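Local atomic coordinates of hypothetical protein SO0527 (PDB entry 2BBE), a protein that is of unknown function but belongs to the antibiotic biosynthesis monooxygenase family, and so may act as an oxidoreductase. Residues 14-20 / 98-104. Residues are numbered along the deposited sequence; the frame is centred on the assembly and turned at random.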
loop_
_atom_site.group_PDB
_atom_site.type_symbol
_atom_site.label_atom_id
_atom_site.label_comp_id
_atom_site.label_asym_id
_atom_site.label_seq_id
_atom_site.Cartn_x
_atom_site.Cartn_y
_atom_site.Cartn_z
ATOM N N ILE A 14 -7.025 -4.997 10.802
ATOM C CA ILE A 14 -7.265 -3.919 11.750
ATOM C C ILE A 14 -6.535 -2.683 11.271
ATOM O O ILE A 14 -5.317 -2.718 11.004
ATOM C CB ILE A 14 -6.785 -4.285 13.192
ATOM C CG1 ILE A 14 -7.644 -5.435 13.773
ATOM C CG2 ILE A 14 -6.800 -3.043 14.106
ATOM C CD1 ILE A 14 -9.122 -5.068 14.010
ATOM N N VAL A 15 -7.291 -1.605 11.141
ATOM C CA VAL A 15 -6.730 -0.302 10.781
ATOM C C VAL A 15 -6.679 0.555 12.049
ATOM O O VAL A 15 -7.589 0.491 12.874
ATOM C CB VAL A 15 -7.563 0.373 9.646
ATOM C CG1 VAL A 15 -7.220 1.901 9.499
ATOM C CG2 VAL A 15 -7.310 -0.367 8.302
ATOM N N CYS A 16 -5.615 1.326 12.221
ATOM C CA CYS A 16 -5.558 2.258 13.348
ATOM C C CYS A 16 -5.067 3.610 12.896
ATOM O O CYS A 16 -4.093 3.713 12.114
ATOM C CB CYS A 16 -4.652 1.724 14.483
ATOM S SG CYS A 16 -4.501 2.848 15.913
ATOM N N VAL A 17 -5.741 4.653 13.370
ATOM C CA VAL A 17 -5.268 6.018 13.178
ATOM C C VAL A 17 -5.018 6.612 14.566
ATOM O O VAL A 17 -5.927 6.653 15.402
ATOM C CB VAL A 17 -6.270 6.891 12.391
ATOM C CG1 VAL A 17 -5.743 8.337 12.270
ATOM C CG2 VAL A 17 -6.526 6.292 10.977
ATOM N N ALA A 18 -3.793 7.055 14.814
ATOM C CA ALA A 18 -3.411 7.562 16.144
ATOM C C ALA A 18 -2.760 8.930 15.951
ATOM O O ALA A 18 -1.669 9.032 15.363
ATOM C CB ALA A 18 -2.428 6.553 16.836
ATOM N N SER A 19 -3.439 9.983 16.417
ATOM C CA SER A 19 -2.971 11.349 16.214
ATOM C C SER A 19 -2.529 11.913 17.538
ATOM O O SER A 19 -3.156 11.649 18.580
ATOM C CB SER A 19 -4.055 12.254 15.603
ATOM O OG SER A 19 -5.212 12.328 16.435
ATOM N N PHE A 20 -1.459 12.699 17.486
ATOM C CA PHE A 20 -0.849 13.285 18.674
ATOM C C PHE A 20 -0.617 14.753 18.448
ATOM O O PHE A 20 0.017 15.137 17.455
ATOM C CB PHE A 20 0.479 12.586 18.986
ATOM C CG PHE A 20 0.331 11.103 19.168
ATOM C CD1 PHE A 20 -0.026 10.576 20.416
ATOM C CD2 PHE A 20 0.457 10.241 18.071
ATOM C CE1 PHE A 20 -0.211 9.203 20.583
ATOM C CE2 PHE A 20 0.276 8.879 18.226
ATOM C CZ PHE A 20 -0.053 8.349 19.481
ATOM N N PHE A 98 -4.279 13.663 22.485
ATOM C CA PHE A 98 -4.122 12.659 21.449
ATOM C C PHE A 98 -5.447 11.950 21.227
ATOM O O PHE A 98 -6.392 12.142 21.980
ATOM C CB PHE A 98 -2.995 11.666 21.816
ATOM C CG PHE A 98 -3.330 10.742 22.978
ATOM C CD1 PHE A 98 -3.307 11.206 24.298
ATOM C CD2 PHE A 98 -3.658 9.409 22.741
ATOM C CE1 PHE A 98 -3.617 10.344 25.379
ATOM C CE2 PHE A 98 -3.975 8.537 23.806
ATOM C CZ PHE A 98 -3.941 9.009 25.135
ATOM N N HIS A 99 -5.517 11.151 20.173
ATOM C CA HIS A 99 -6.695 10.338 19.920
ATOM C C HIS A 99 -6.271 9.072 19.203
ATOM O O HIS A 99 -5.467 9.115 18.274
ATOM C CB HIS A 99 -7.720 11.102 19.069
ATOM C CG HIS A 99 -9.019 10.373 18.901
ATOM N ND1 HIS A 99 -10.041 10.458 19.823
ATOM C CD2 HIS A 99 -9.459 9.539 17.931
ATOM C CE1 HIS A 99 -11.059 9.712 19.430
ATOM N NE2 HIS A 99 -10.734 9.142 18.282
ATOM N N VAL A 100 -6.800 7.937 19.642
ATOM C CA VAL A 100 -6.494 6.677 18.974
ATOM C C VAL A 100 -7.832 6.072 18.559
ATOM O O VAL A 100 -8.775 6.036 19.364
ATOM C CB VAL A 100 -5.760 5.685 19.913
ATOM C CG1 VAL A 100 -5.588 4.303 19.217
ATOM C CG2 VAL A 100 -4.409 6.251 20.382
ATOM N N GLU A 101 -7.941 5.636 17.307
ATOM C CA GLU A 101 -9.169 4.995 16.844
ATOM C C GLU A 101 -8.820 3.778 16.006
ATOM O O GLU A 101 -7.968 3.865 15.131
ATOM C CB GLU A 101 -10.003 5.956 15.977
ATOM C CG GLU A 101 -11.453 5.445 15.746
ATOM C CD GLU A 101 -12.514 6.494 16.109
ATOM O OE1 GLU A 101 -12.145 7.659 16.394
ATOM O OE2 GLU A 101 -13.719 6.158 16.092
ATOM N N THR A 102 -9.483 2.648 16.266
ATOM C CA THR A 102 -9.291 1.463 15.406
ATOM C C THR A 102 -10.512 1.252 14.532
ATOM O O THR A 102 -11.622 1.699 14.878
ATOM C CB THR A 102 -8.994 0.167 16.218
ATOM O OG1 THR A 102 -10.131 -0.137 17.033
ATOM C CG2 THR A 102 -7.738 0.356 17.097
ATOM N N TYR A 103 -10.297 0.582 13.402
ATOM C CA TYR A 103 -11.283 0.457 12.352
ATOM C C TYR A 103 -11.188 -0.917 11.677
ATOM O O TYR A 103 -10.145 -1.584 11.768
ATOM C CB TYR A 103 -10.956 1.469 11.258
ATOM C CG TYR A 103 -11.095 2.931 11.607
ATOM C CD1 TYR A 103 -10.018 3.658 12.157
ATOM C CD2 TYR A 103 -12.279 3.614 11.312
ATOM C CE1 TYR A 103 -10.141 5.043 12.424
ATOM C CE2 TYR A 103 -12.419 4.987 11.591
ATOM C CZ TYR A 103 -11.347 5.688 12.139
ATOM O OH TYR A 103 -11.482 7.040 12.389
ATOM N N HIS A 104 -12.265 -1.301 10.983
ATOM C CA HIS A 104 -12.240 -2.314 9.922
ATOM C C HIS A 104 -12.389 -1.607 8.579
ATOM O O HIS A 104 -13.150 -0.625 8.449
ATOM C CB HIS A 104 -13.400 -3.302 10.067
ATOM C CG HIS A 104 -13.245 -4.233 11.226
ATOM N ND1 HIS A 104 -14.206 -4.368 12.197
ATOM C CD2 HIS A 104 -12.242 -5.079 11.565
ATOM C CE1 HIS A 104 -13.811 -5.262 13.086
ATOM N NE2 HIS A 104 -12.617 -5.698 12.731
#
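In a ferredoxin-like dimeric alpha/beta-barrel fold, the first and last strands of the chain commonly lie side by side, and the pairing of 14-20 with 98-104 illustrates how such distant segments are joined. The strands run antiparallel, their axes at 154°, in a register that sets Val15 against Tyr103, Val17 against Glu101 and Ser19 against His99 as hydrogen-bonded pairs. Each pair is closed by two backbone bonds; for the first, Val15 N donates to Tyr103 O at 2.9 Å and Tyr103 N to Val15 O at 2.8 Å.

Tyr103 and Val15 lose the most surface to the contact. Val15 CB and Tyr103 CB lie 3.9 Å apart. The tyrosine ring leans along the strand so that Tyr103 CE1 comes within 4.1 Å of Val17 CG2. The phenol OH is hydrogen-bonded to Thr63 of the second subunit. The Glu101 carboxylate takes a 2.8 Å hydrogen bond from His99 NE2 to its OE1, while its OE2 is hydrogen-bonded to Ser55 and salt-bridged to Arg61 of that subunit. This face is therefore an assembly surface, and Tyr103 and His104 also pair in an antiparallel ladder with a strand of the partner chain, so the sheet crosses the interface.

The opposite face, carrying Cys16, Ala18 and Phe20, meets the helices. Here Phe74 of helix 71-78 touches Cys16 and Thr102, and the ring of Phe20 meets Tyr86 edge-to-face. Ile14, the next most covered residue, lies just past the last bridge: with chi1 and chi2 both m, it brings CD1 to 3.8 Å from His104 NE2.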